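Long-range contact in VirX1 (Cyanophage Syn10, PDB 6QGM), which iodinates diverse substrates as a viral halogenase, probably with a reduced flavin as in related flavin-dependent tryptophan halogenases: residues Phe241-Ala253 / Ile396-Ala408. Sequence-based numbering, arbitrary orientation.
Sequences FSPFSKKLANDKA and IDSFSDFVAMHYA
Lys-247 reaches across to helix residues 396-408 and closes a salt bridge, its NZ 2.9 Å from Asp-401 OD1. Lys-247 NZ stands above the carboxylate, 70° out of its plane, and also donates to Ser-400 OG at 2.8 Å. Beyond CG the lysine chain is extended, which carries NZ from the loop to the helix surface. Asp-401 OD1 has a second partner in Trp-442 NE1.

Ser-400 also serves Phe-244: its CB sits 3.8 Å from the ring centroid and only 8° off the normal, a CH-pi contact squarely over one face. Ile-396 CG1 meets the ring at its edge, near the plane.

Leu-248 lays both methyls on the helix, CD1 by Ser-400 O and CD2 against Ala-404, 3.8 Å from Val-403 CG1 and equally far from Tyr-407 CE2. Farther along, the Asn-250 amide and Tyr-407 ring stand 81° apart; both groups hydrogen-bond Glu-352, which ties their polar ends together.

Within the tryptophan halogenase-family fold, the loop links edge strand 241-243 of a three-stranded sheet to strand 252-258 of the seven-stranded one. Helix 382-408 packs over it in a buried contact; its Tyr-407 touches helix 416-424, and its Ala-404, Met-405 and Ala-408 touch Trp-442 of helix 441-451.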
ATOM      1  N   PHE B 241      -2.902   1.098 -28.993  1.00 54.15           N
ATOM      2  CA  PHE B 241      -1.554   0.624 -28.614  1.00 53.54           C
ATOM      3  C   PHE B 241      -0.845   1.692 -27.776  1.00 54.66           C
ATOM      4  O   PHE B 241      -0.610   2.775 -28.288  1.00 54.66           O
ATOM      5  CB  PHE B 241      -0.777   0.277 -29.886  1.00 54.57           C
ATOM      6  CG  PHE B 241       0.592  -0.278 -29.625  1.00 56.01           C
ATOM      7  CD1 PHE B 241       0.758  -1.599 -29.221  1.00 55.98           C
ATOM      8  CD2 PHE B 241       1.714   0.535 -29.750  1.00 57.07           C
ATOM      9  CE1 PHE B 241       2.017  -2.099 -28.952  1.00 55.14           C
ATOM     10  CE2 PHE B 241       2.975   0.033 -29.471  1.00 57.71           C
ATOM     11  CZ  PHE B 241       3.110  -1.278 -29.068  1.00 56.50           C
ATOM     12  N   SER B 242      -0.493   1.385 -26.522  1.00 57.72           N
ATOM     13  CA  SER B 242       0.378   2.236 -25.660  1.00 57.04           C
ATOM     14  C   SER B 242       1.838   1.858 -25.883  1.00 56.40           C
ATOM     15  O   SER B 242       2.258   0.789 -25.452  1.00 54.24           O
ATOM     16  CB  SER B 242       0.041   2.106 -24.193  1.00 56.63           C
ATOM     17  OG  SER B 242      -1.313   2.424 -23.935  1.00 56.82           O
ATOM     18  N   PRO B 243       2.665   2.712 -26.525  1.00 57.98           N
ATOM     19  CA  PRO B 243       4.096   2.430 -26.675  1.00 56.75           C
ATOM     20  C   PRO B 243       4.836   2.653 -25.341  1.00 54.81           C
ATOM     21  O   PRO B 243       4.302   3.355 -24.514  1.00 56.04           O
ATOM     22  CB  PRO B 243       4.532   3.424 -27.763  1.00 55.81           C
ATOM     23  CG  PRO B 243       3.623   4.602 -27.542  1.00 56.64           C
ATOM     24  CD  PRO B 243       2.289   4.002 -27.125  1.00 58.41           C
ATOM     25  N   PHE B 244       6.023   2.058 -25.170  1.00 52.22           N
ATOM     26  CA  PHE B 244       6.880   2.206 -23.965  1.00 51.34           C
ATOM     27  C   PHE B 244       7.968   3.281 -24.173  1.00 52.79           C
ATOM     28  O   PHE B 244       8.912   3.329 -23.335  1.00 51.76           O
ATOM     29  CB  PHE B 244       7.561   0.881 -23.609  1.00 51.74           C
ATOM     30  CG  PHE B 244       6.654  -0.233 -23.136  1.00 48.90           C
ATOM     31  CD1 PHE B 244       5.642   0.022 -22.226  1.00 47.04           C
ATOM     32  CD2 PHE B 244       6.840  -1.539 -23.571  1.00 47.11           C
ATOM     33  CE1 PHE B 244       4.817  -1.000 -21.786  1.00 46.74           C
ATOM     34  CE2 PHE B 244       6.013  -2.556 -23.127  1.00 45.93           C
ATOM     35  CZ  PHE B 244       5.002  -2.282 -22.238  1.00 46.33           C
ATOM     36  N   SER B 245       7.849   4.110 -25.225  1.00 55.22           N
ATOM     37  CA  SER B 245       8.916   5.021 -25.736  1.00 54.82           C
ATOM     38  C   SER B 245       9.321   6.074 -24.693  1.00 55.00           C
ATOM     39  O   SER B 245      10.400   6.685 -24.864  1.00 54.17           O
ATOM     40  CB  SER B 245       8.541   5.673 -27.044  1.00 53.71           C
ATOM     41  OG  SER B 245       7.166   5.980 -27.077  1.00 54.45           O
ATOM     42  N   LYS B 246       8.509   6.274 -23.653  1.00 56.52           N
ATOM     43  CA  LYS B 246       8.824   7.217 -22.552  1.00 59.77           C
ATOM     44  C   LYS B 246       9.919   6.665 -21.632  1.00 59.51           C
ATOM     45  O   LYS B 246      10.580   7.516 -21.023  1.00 61.95           O
ATOM     46  CB  LYS B 246       7.533   7.600 -21.822  1.00 63.94           C
ATOM     47  CG  LYS B 246       6.917   8.901 -22.340  1.00 68.35           C
ATOM     48  CD  LYS B 246       5.423   8.921 -22.661  1.00 70.41           C
ATOM     49  CE  LYS B 246       5.164   9.938 -23.751  1.00 75.26           C
ATOM     50  NZ  LYS B 246       3.738  10.340 -23.787  1.00 81.08           N
ATOM     51  N   LYS B 247      10.138   5.343 -21.551  1.00 56.70           N
ATOM     52  CA  LYS B 247      11.222   4.756 -20.694  1.00 57.18           C
ATOM     53  C   LYS B 247      12.157   3.824 -21.490  1.00 57.96           C
ATOM     54  O   LYS B 247      13.317   3.586 -21.023  1.00 61.45           O
ATOM     55  CB  LYS B 247      10.636   4.017 -19.486  1.00 57.08           C
ATOM     56  CG  LYS B 247       9.581   2.976 -19.826  1.00 58.78           C
ATOM     57  CD  LYS B 247       8.838   2.489 -18.628  1.00 57.63           C
ATOM     58  CE  LYS B 247       8.002   1.289 -18.965  1.00 57.66           C
ATOM     59  NZ  LYS B 247       7.237   0.847 -17.782  1.00 59.48           N
ATOM     60  N   LEU B 248      11.694   3.282 -22.616  1.00 55.65           N
ATOM     61  CA  LEU B 248      12.494   2.388 -23.486  1.00 55.63           C
ATOM     62  C   LEU B 248      12.554   2.997 -24.889  1.00 56.07           C
ATOM     63  O   LEU B 248      11.494   3.128 -25.521  1.00 55.79           O
ATOM     64  CB  LEU B 248      11.851   0.995 -23.490  1.00 55.08           C
ATOM     65  CG  LEU B 248      11.848   0.272 -22.153  1.00 54.29           C
ATOM     66  CD1 LEU B 248      10.899  -0.916 -22.188  1.00 54.73           C
ATOM     67  CD2 LEU B 248      13.259  -0.174 -21.790  1.00 54.97           C
ATOM     68  N   ALA B 249      13.760   3.318 -25.354  1.00 55.98           N
ATOM     69  CA  ALA B 249      14.006   4.068 -26.606  1.00 56.39           C
ATOM     70  C   ALA B 249      13.993   3.133 -27.822  1.00 57.93           C
ATOM     71  O   ALA B 249      13.870   3.642 -28.935  1.00 58.81           O
ATOM     72  CB  ALA B 249      15.312   4.808 -26.489  1.00 55.93           C
ATOM     73  N   ASN B 250      14.124   1.825 -27.623  1.00 61.28           N
ATOM     74  CA  ASN B 250      14.358   0.849 -28.721  1.00 63.27           C
ATOM     75  C   ASN B 250      13.034   0.567 -29.437  1.00 62.45           C
ATOM     76  O   ASN B 250      12.097   0.127 -28.796  1.00 65.53           O
ATOM     77  CB  ASN B 250      15.085  -0.400 -28.198  1.00 65.77           C
ATOM     78  CG  ASN B 250      16.472  -0.076 -27.690  1.00 65.01           C
ATOM     79  OD1 ASN B 250      17.038   0.938 -28.074  1.00 64.22           O
ATOM     80  ND2 ASN B 250      17.028  -0.930 -26.840  1.00 65.30           N
ATOM     81  N   ASP B 251      12.972   0.856 -30.731  1.00 61.86           N
ATOM     82  CA  ASP B 251      11.740   0.755 -31.561  1.00 60.14           C
ATOM     83  C   ASP B 251      12.008  -0.075 -32.821  1.00 57.75           C
ATOM     84  O   ASP B 251      11.054  -0.288 -33.590  1.00 60.37           O
ATOM     85  CB  ASP B 251      11.246   2.155 -31.914  1.00 60.18           C
ATOM     86  CG  ASP B 251      12.288   2.985 -32.640  1.00 60.60           C
ATOM     87  OD1 ASP B 251      13.493   2.665 -32.502  1.00 61.01           O
ATOM     88  OD2 ASP B 251      11.895   3.952 -33.315  1.00 58.49           O
ATOM     89  N   LYS B 252      13.248  -0.534 -33.020  1.00 55.69           N
ATOM     90  CA  LYS B 252      13.671  -1.342 -34.194  1.00 55.86           C
ATOM     91  C   LYS B 252      14.449  -2.568 -33.719  1.00 54.38           C
ATOM     92  O   LYS B 252      15.087  -2.494 -32.637  1.00 56.74           O
ATOM     93  CB  LYS B 252      14.578  -0.511 -35.098  1.00 54.59           C
ATOM     94  CG  LYS B 252      14.002   0.812 -35.569  1.00 55.09           C
ATOM     95  CD  LYS B 252      12.658   0.663 -36.244  1.00 55.91           C
ATOM     96  CE  LYS B 252      12.132   1.959 -36.821  1.00 55.76           C
ATOM     97  NZ  LYS B 252      11.504   1.750 -38.148  1.00 56.85           N
ATOM     98  N   ALA B 253      14.436  -3.639 -34.509  1.00 54.15           N
ATOM     99  CA  ALA B 253      15.336  -4.807 -34.340  1.00 54.42           C
ATOM    100  C   ALA B 253      15.758  -5.314 -35.717  1.00 55.45           C
ATOM    101  O   ALA B 253      14.960  -5.243 -36.653  1.00 57.74           O
ATOM    102  CB  ALA B 253      14.673  -5.899 -33.530  1.00 52.76           C
ATOM    103  N   ILE B 396       3.150  -6.786 -17.637  1.00 53.62           N
ATOM    104  CA  ILE B 396       3.976  -6.205 -18.734  1.00 52.61           C
ATOM    105  C   ILE B 396       4.472  -4.814 -18.315  1.00 53.75           C
ATOM    106  O   ILE B 396       5.570  -4.439 -18.732  1.00 56.85           O
ATOM    107  CB  ILE B 396       3.223  -6.226 -20.074  1.00 49.90           C
ATOM    108  CG1 ILE B 396       4.200  -6.164 -21.243  1.00 47.79           C
ATOM    109  CG2 ILE B 396       2.165  -5.142 -20.137  1.00 51.72           C
ATOM    110  CD1 ILE B 396       3.578  -6.477 -22.572  1.00 48.59           C
ATOM    111  N   ASP B 397       3.725  -4.104 -17.471  1.00 53.81           N
ATOM    112  CA  ASP B 397       4.162  -2.796 -16.908  1.00 55.34           C
ATOM    113  C   ASP B 397       5.336  -3.030 -15.943  1.00 56.31           C
ATOM    114  O   ASP B 397       6.341  -2.269 -16.020  1.00 52.51           O
ATOM    115  CB  ASP B 397       3.004  -2.052 -16.230  1.00 56.93           C
ATOM    116  CG  ASP B 397       2.163  -1.219 -17.209  1.00 60.49           C
ATOM    117  OD1 ASP B 397       2.531  -1.143 -18.430  1.00 60.45           O
ATOM    118  OD2 ASP B 397       1.151  -0.622 -16.750  1.00 63.14           O
ATOM    119  N   SER B 398       5.219  -4.034 -15.060  1.00 57.20           N
ATOM    120  CA  SER B 398       6.287  -4.468 -14.126  1.00 56.64           C
ATOM    121  C   SER B 398       7.563  -4.749 -14.912  1.00 55.50           C
ATOM    122  O   SER B 398       8.608  -4.135 -14.615  1.00 52.75           O
ATOM    123  CB  SER B 398       5.865  -5.668 -13.333  1.00 59.19           C
ATOM    124  OG  SER B 398       4.752  -5.353 -12.515  1.00 66.62           O
ATOM    125  N   PHE B 399       7.475  -5.637 -15.903  1.00 56.39           N
ATOM    126  CA  PHE B 399       8.650  -6.144 -16.649  1.00 56.90           C
ATOM    127  C   PHE B 399       9.273  -5.011 -17.461  1.00 57.19           C
ATOM    128  O   PHE B 399      10.508  -4.994 -17.546  1.00 61.30           O
ATOM    129  CB  PHE B 399       8.275  -7.363 -17.495  1.00 57.29           C
ATOM    130  CG  PHE B 399       8.497  -8.673 -16.795  1.00 57.53           C
ATOM    131  CD1 PHE B 399       9.779  -9.204 -16.718  1.00 58.64           C
ATOM    132  CD2 PHE B 399       7.457  -9.332 -16.153  1.00 58.42           C
ATOM    133  CE1 PHE B 399      10.018 -10.378 -16.020  1.00 57.38           C
ATOM    134  CE2 PHE B 399       7.699 -10.507 -15.460  1.00 57.03           C
ATOM    135  CZ  PHE B 399       8.973 -11.033 -15.413  1.00 57.94           C
ATOM    136  N   SER B 400       8.469  -4.110 -18.035  1.00 56.38           N
ATOM    137  CA  SER B 400       8.972  -2.977 -18.861  1.00 55.59           C
ATOM    138  C   SER B 400       9.764  -2.003 -17.972  1.00 55.76           C
ATOM    139  O   SER B 400      10.829  -1.539 -18.433  1.00 56.25           O
ATOM    140  CB  SER B 400       7.858  -2.294 -19.636  1.00 54.43           C
ATOM    141  OG  SER B 400       6.891  -1.734 -18.763  1.00 55.70           O
ATOM    142  N   ASP B 401       9.294  -1.736 -16.743  1.00 54.98           N
ATOM    143  CA  ASP B 401      10.041  -0.950 -15.717  1.00 53.52           C
ATOM    144  C   ASP B 401      11.359  -1.645 -15.358  1.00 51.71           C
ATOM    145  O   ASP B 401      12.394  -0.955 -15.274  1.00 51.09           O
ATOM    146  CB  ASP B 401       9.217  -0.736 -14.440  1.00 54.96           C
ATOM    147  CG  ASP B 401       8.330   0.492 -14.470  1.00 57.48           C
ATOM    148  OD1 ASP B 401       8.588   1.378 -15.292  1.00 60.30           O
ATOM    149  OD2 ASP B 401       7.384   0.541 -13.691  1.00 61.73           O
ATOM    150  N   PHE B 402      11.328  -2.955 -15.127  1.00 50.89           N
ATOM    151  CA  PHE B 402      12.529  -3.749 -14.761  1.00 51.32           C
ATOM    152  C   PHE B 402      13.571  -3.623 -15.877  1.00 50.69           C
ATOM    153  O   PHE B 402      14.758  -3.349 -15.596  1.00 51.16           O
ATOM    154  CB  PHE B 402      12.147  -5.203 -14.474  1.00 52.04           C
ATOM    155  CG  PHE B 402      13.316  -6.091 -14.124  1.00 53.12           C
ATOM    156  CD1 PHE B 402      14.351  -5.661 -13.304  1.00 54.56           C
ATOM    157  CD2 PHE B 402      13.363  -7.388 -14.598  1.00 53.57           C
ATOM    158  CE1 PHE B 402      15.417  -6.505 -13.001  1.00 53.85           C
ATOM    159  CE2 PHE B 402      14.428  -8.228 -14.304  1.00 51.69           C
ATOM    160  CZ  PHE B 402      15.456  -7.788 -13.514  1.00 51.71           C
ATOM    161  N   VAL B 403      13.136  -3.790 -17.126  1.00 50.36           N
ATOM    162  CA  VAL B 403      14.017  -3.695 -18.329  1.00 50.08           C
ATOM    163  C   VAL B 403      14.579  -2.264 -18.390  1.00 50.33           C
ATOM    164  O   VAL B 403      15.780  -2.129 -18.613  1.00 51.93           O
ATOM    165  CB  VAL B 403      13.259  -4.110 -19.608  1.00 48.26           C
ATOM    166  CG1 VAL B 403      13.995  -3.746 -20.877  1.00 48.81           C
ATOM    167  CG2 VAL B 403      12.958  -5.590 -19.597  1.00 47.01           C
ATOM    168  N   ALA B 404      13.756  -1.239 -18.144  1.00 48.92           N
ATOM    169  CA  ALA B 404      14.181   0.179 -18.159  1.00 48.60           C
ATOM    170  C   ALA B 404      15.308   0.409 -17.136  1.00 49.52           C
ATOM    171  O   ALA B 404      16.208   1.221 -17.434  1.00 48.11           O
ATOM    172  CB  ALA B 404      13.005   1.095 -17.901  1.00 49.55           C
ATOM    173  N   MET B 405      15.286  -0.294 -15.992  1.00 50.67           N
ATOM    174  CA  MET B 405      16.286  -0.118 -14.909  1.00 50.89           C
ATOM    175  C   MET B 405      17.683  -0.541 -15.379  1.00 51.09           C
ATOM    176  O   MET B 405      18.656   0.036 -14.876  1.00 51.24           O
ATOM    177  CB  MET B 405      15.888  -0.912 -13.664  1.00 53.18           C
ATOM    178  CG  MET B 405      14.785  -0.257 -12.870  1.00 55.19           C
ATOM    179  SD  MET B 405      14.483  -1.032 -11.283  1.00 58.46           S
ATOM    180  CE  MET B 405      13.150  -0.014 -10.656  1.00 61.01           C
ATOM    181  N   HIS B 406      17.780  -1.490 -16.315  1.00 52.22           N
ATOM    182  CA  HIS B 406      19.063  -1.959 -16.918  1.00 53.04           C
ATOM    183  C   HIS B 406      19.794  -0.800 -17.607  1.00 51.84           C
ATOM    184  O   HIS B 406      21.039  -0.812 -17.623  1.00 53.54           O
ATOM    185  CB  HIS B 406      18.835  -3.076 -17.946  1.00 54.12           C
ATOM    186  CG  HIS B 406      18.300  -4.348 -17.380  1.00 54.01           C
ATOM    187  ND1 HIS B 406      17.118  -4.407 -16.679  1.00 57.17           N
ATOM    188  CD2 HIS B 406      18.755  -5.610 -17.445  1.00 53.38           C
ATOM    189  CE1 HIS B 406      16.886  -5.654 -16.307  1.00 56.76           C
ATOM    190  NE2 HIS B 406      17.875  -6.408 -16.771  1.00 55.24           N
ATOM    191  N   TYR B 407      19.040   0.133 -18.189  1.00 49.60           N
ATOM    192  CA  TYR B 407      19.565   1.320 -18.908  1.00 49.82           C
ATOM    193  C   TYR B 407      19.815   2.445 -17.900  1.00 49.84           C
ATOM    194  O   TYR B 407      20.897   3.042 -17.905  1.00 51.25           O
ATOM    195  CB  TYR B 407      18.580   1.778 -19.992  1.00 49.05           C
ATOM    196  CG  TYR B 407      18.346   0.804 -21.121  1.00 46.87           C
ATOM    197  CD1 TYR B 407      19.256   0.683 -22.149  1.00 46.31           C
ATOM    198  CD2 TYR B 407      17.198   0.032 -21.178  1.00 46.69           C
ATOM    199  CE1 TYR B 407      19.056  -0.196 -23.201  1.00 47.38           C
ATOM    200  CE2 TYR B 407      16.975  -0.857 -22.212  1.00 47.26           C
ATOM    201  CZ  TYR B 407      17.910  -0.972 -23.231  1.00 48.93           C
ATOM    202  OH  TYR B 407      17.705  -1.837 -24.270  1.00 49.94           O
ATOM    203  N   ALA B 408      18.819   2.705 -17.056  1.00 50.47           N
ATOM    204  CA  ALA B 408      18.714   3.902 -16.197  1.00 52.28           C
ATOM    205  C   ALA B 408      19.950   4.047 -15.302  1.00 54.10           C
ATOM    206  O   ALA B 408      20.378   5.199 -15.066  1.00 54.57           O
ATOM    207  CB  ALA B 408      17.460   3.802 -15.366  1.00 54.14           C
TER